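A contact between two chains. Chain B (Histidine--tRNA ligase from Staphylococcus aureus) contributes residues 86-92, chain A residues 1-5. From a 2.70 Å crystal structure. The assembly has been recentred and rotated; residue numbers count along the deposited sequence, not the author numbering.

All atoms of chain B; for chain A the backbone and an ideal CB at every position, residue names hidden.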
# COMPACT_ATOMS: atom_id res chain seq x y z
N VAL B 86 20.73 -6.57 3.04
CA VAL B 86 22.17 -6.61 2.94
C VAL B 86 22.60 -6.75 1.48
O VAL B 86 23.59 -6.15 1.04
CB VAL B 86 22.75 -7.71 3.81
CG1 VAL B 86 24.17 -8.02 3.42
CG2 VAL B 86 22.71 -7.27 5.26
N ARG B 87 21.83 -7.50 0.70
CA ARG B 87 22.16 -7.66 -0.70
C ARG B 87 22.04 -6.32 -1.41
O ARG B 87 22.82 -6.01 -2.31
CB ARG B 87 21.26 -8.70 -1.37
CG ARG B 87 21.74 -9.09 -2.75
CD ARG B 87 20.72 -8.78 -3.79
NE ARG B 87 20.49 -7.35 -3.91
CZ ARG B 87 19.28 -6.79 -3.93
NH1 ARG B 87 18.20 -7.53 -3.84
NH2 ARG B 87 19.16 -5.48 -4.06
N SER B 88 21.08 -5.51 -0.98
CA SER B 88 20.88 -4.20 -1.58
C SER B 88 21.94 -3.24 -1.13
O SER B 88 22.38 -2.39 -1.89
CB SER B 88 19.55 -3.63 -1.19
OG SER B 88 19.46 -2.34 -1.73
N TYR B 89 22.23 -3.30 0.16
CA TYR B 89 23.22 -2.48 0.82
C TYR B 89 24.55 -2.67 0.10
O TYR B 89 25.22 -1.69 -0.21
CB TYR B 89 23.33 -2.91 2.28
CG TYR B 89 24.50 -2.31 3.02
CD1 TYR B 89 24.36 -1.15 3.77
CD2 TYR B 89 25.75 -2.94 3.01
CE1 TYR B 89 25.41 -0.64 4.50
CE2 TYR B 89 26.82 -2.44 3.74
CZ TYR B 89 26.64 -1.29 4.49
OH TYR B 89 27.69 -0.81 5.24
N ILE B 90 24.94 -3.92 -0.13
CA ILE B 90 26.19 -4.18 -0.86
C ILE B 90 26.12 -3.69 -2.30
O ILE B 90 26.91 -2.85 -2.72
CB ILE B 90 26.56 -5.65 -0.85
CG1 ILE B 90 27.10 -6.01 0.55
CG2 ILE B 90 27.55 -5.92 -1.97
CD1 ILE B 90 26.90 -7.43 1.02
N GLU B 91 25.17 -4.20 -3.06
CA GLU B 91 25.03 -3.84 -4.45
C GLU B 91 25.00 -2.33 -4.67
O GLU B 91 25.57 -1.84 -5.63
CB GLU B 91 23.80 -4.51 -5.01
CG GLU B 91 23.89 -4.80 -6.48
CD GLU B 91 22.61 -5.37 -7.02
OE1 GLU B 91 22.68 -6.21 -7.92
OE2 GLU B 91 21.53 -4.96 -6.55
N HIS B 92 24.42 -1.57 -3.76
CA HIS B 92 24.35 -0.12 -3.93
C HIS B 92 25.51 0.62 -3.27
O HIS B 92 25.48 1.84 -3.11
CB HIS B 92 23.00 0.41 -3.43
CG HIS B 92 21.84 -0.13 -4.20
ND1 HIS B 92 21.03 -1.14 -3.72
CD2 HIS B 92 21.45 0.09 -5.48
CE1 HIS B 92 20.20 -1.52 -4.67
NE2 HIS B 92 20.43 -0.79 -5.74
N UNK A 1 29.73 -10.73 -5.28
CA UNK A 1 28.50 -10.24 -4.62
C UNK A 1 27.31 -10.75 -5.39
O UNK A 1 27.42 -11.04 -6.58
CB UNK A 1 28.47 -8.71 -4.54
N UNK A 2 26.17 -10.76 -4.72
CA UNK A 2 24.93 -11.22 -5.30
C UNK A 2 24.14 -10.02 -5.84
O UNK A 2 24.09 -8.97 -5.19
CB UNK A 2 24.11 -12.00 -4.27
N UNK A 3 23.65 -10.16 -7.07
CA UNK A 3 22.87 -9.11 -7.74
C UNK A 3 21.35 -9.39 -7.76
O UNK A 3 20.93 -10.55 -7.71
CB UNK A 3 23.37 -8.95 -9.18
N UNK A 4 20.52 -8.34 -7.77
CA UNK A 4 19.07 -8.58 -7.83
C UNK A 4 18.77 -9.38 -9.09
O UNK A 4 19.61 -9.46 -9.99
CB UNK A 4 18.28 -7.27 -7.82
N UNK A 5 17.58 -10.02 -9.18
CA UNK A 5 17.22 -10.78 -10.38
C UNK A 5 17.03 -9.83 -11.59
O UNK A 5 16.73 -8.63 -11.42
CB UNK A 5 15.94 -11.59 -10.13

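The five residues of chain A run in an extended, irregular course past the last turn of a chain B helix, which offers B:Arg87, B:Ile90 and B:Glu91.

At position 1, CA-to-CB points toward the helix, and the ideal CB lies 3.9 Å from B:Ile90 CG2. The surface ahead is the branched side chain of B:Ile90 and the aliphatic part of B:Glu91; leucine or isoleucine could meet B:Ile90, while a longer chain such as methionine could also reach B:Glu91. The residue is A:Met1. Its chi1 is p and chi2 t, which carries the thioether along the helix: A:Met1 SD packs 3.9 Å from B:Ile90 CG2, and A:Met1 CE reaches to 3.5 Å from B:Glu91 CG.

Position 2 directs CA-to-CB sideways. Its ideal CB is 4.0 Å from B:Arg87 CG, in the company of methylenes rather than charge, and phi/psi of -96/133 favours beta-branched residues without demanding one; valine, isoleucine or leucine would all be reasonable. A:Ile2 is found there, with its CB 4.1 Å from B:Arg87 CG. The backbone comes closer, A:Ile2 O lying 3.4 Å from B:Arg87 CG and near the plane of the guanidinium, at its edge.

At position 3 the CA-to-CB bond points away overall, although the ideal CB is a tight 3.1 Å from B:Glu91 OE1. Many polar or flexible side chains could be accommodated, and a basic one would be plausible beside a carboxylate. The deposited A:Lys3 does not use that charge: A:Lys3 NZ ends 5.6 Å from B:Glu91 OE1, too distant for a salt bridge.

The position 4 amide faces the B:Glu91 carboxylate, which favours a free N-H and therefore disfavours proline. CA-to-CB points sideways, with the ideal CB 4.0 Å from B:Arg87 NH1 and 4.2 Å from B:Glu91 OE2. These two residues form a salt bridge within chain B, B:Arg87 NH2 to B:Glu91 OE2 at 3.5 Å, so an aliphatic side chain could cover the pair, while a polar one might join it. The residue, A:Ile4, covers it: A:Ile4 CG2 lies over one face of the guanidinium, 3.4 Å from B:Arg87 NH1, and A:Ile4 CG1 lies 3.0 Å from B:Glu91 OE2. A:Ile4 N donates a hydrogen bond to B:Glu91 OE1 (3.0 Å), though the place of OE1 is less sure because it sits too close to a neighbour in the model.

At position 5 CA-to-CB points away and meets nothing on this helix, so chain B sets no preference; phi of -68° permits proline, and A:Pro5 occupies it.

Chain A (1-5) MIKIP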
# COMPACT_ATOMS: atom_id res chain seq x y z
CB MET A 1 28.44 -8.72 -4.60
CG MET A 1 28.41 -8.10 -5.97
SD MET A 1 28.10 -6.35 -5.82
CE MET A 1 27.01 -6.11 -7.27
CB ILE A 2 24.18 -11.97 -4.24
CG1 ILE A 2 25.16 -12.94 -3.58
CG2 ILE A 2 22.97 -12.71 -4.83
CD1 ILE A 2 24.50 -13.98 -2.78
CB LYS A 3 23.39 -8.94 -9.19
CG LYS A 3 24.38 -7.79 -9.37
CD LYS A 3 25.25 -7.88 -10.61
CE LYS A 3 26.48 -8.78 -10.40
NZ LYS A 3 27.61 -8.18 -9.66
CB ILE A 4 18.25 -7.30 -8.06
CG1 ILE A 4 19.03 -6.03 -7.93
CG2 ILE A 4 17.21 -7.15 -7.03
CD1 ILE A 4 18.07 -4.82 -8.04
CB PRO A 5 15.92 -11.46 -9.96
CG PRO A 5 16.11 -11.69 -8.52
CD PRO A 5 16.67 -10.36 -8.08
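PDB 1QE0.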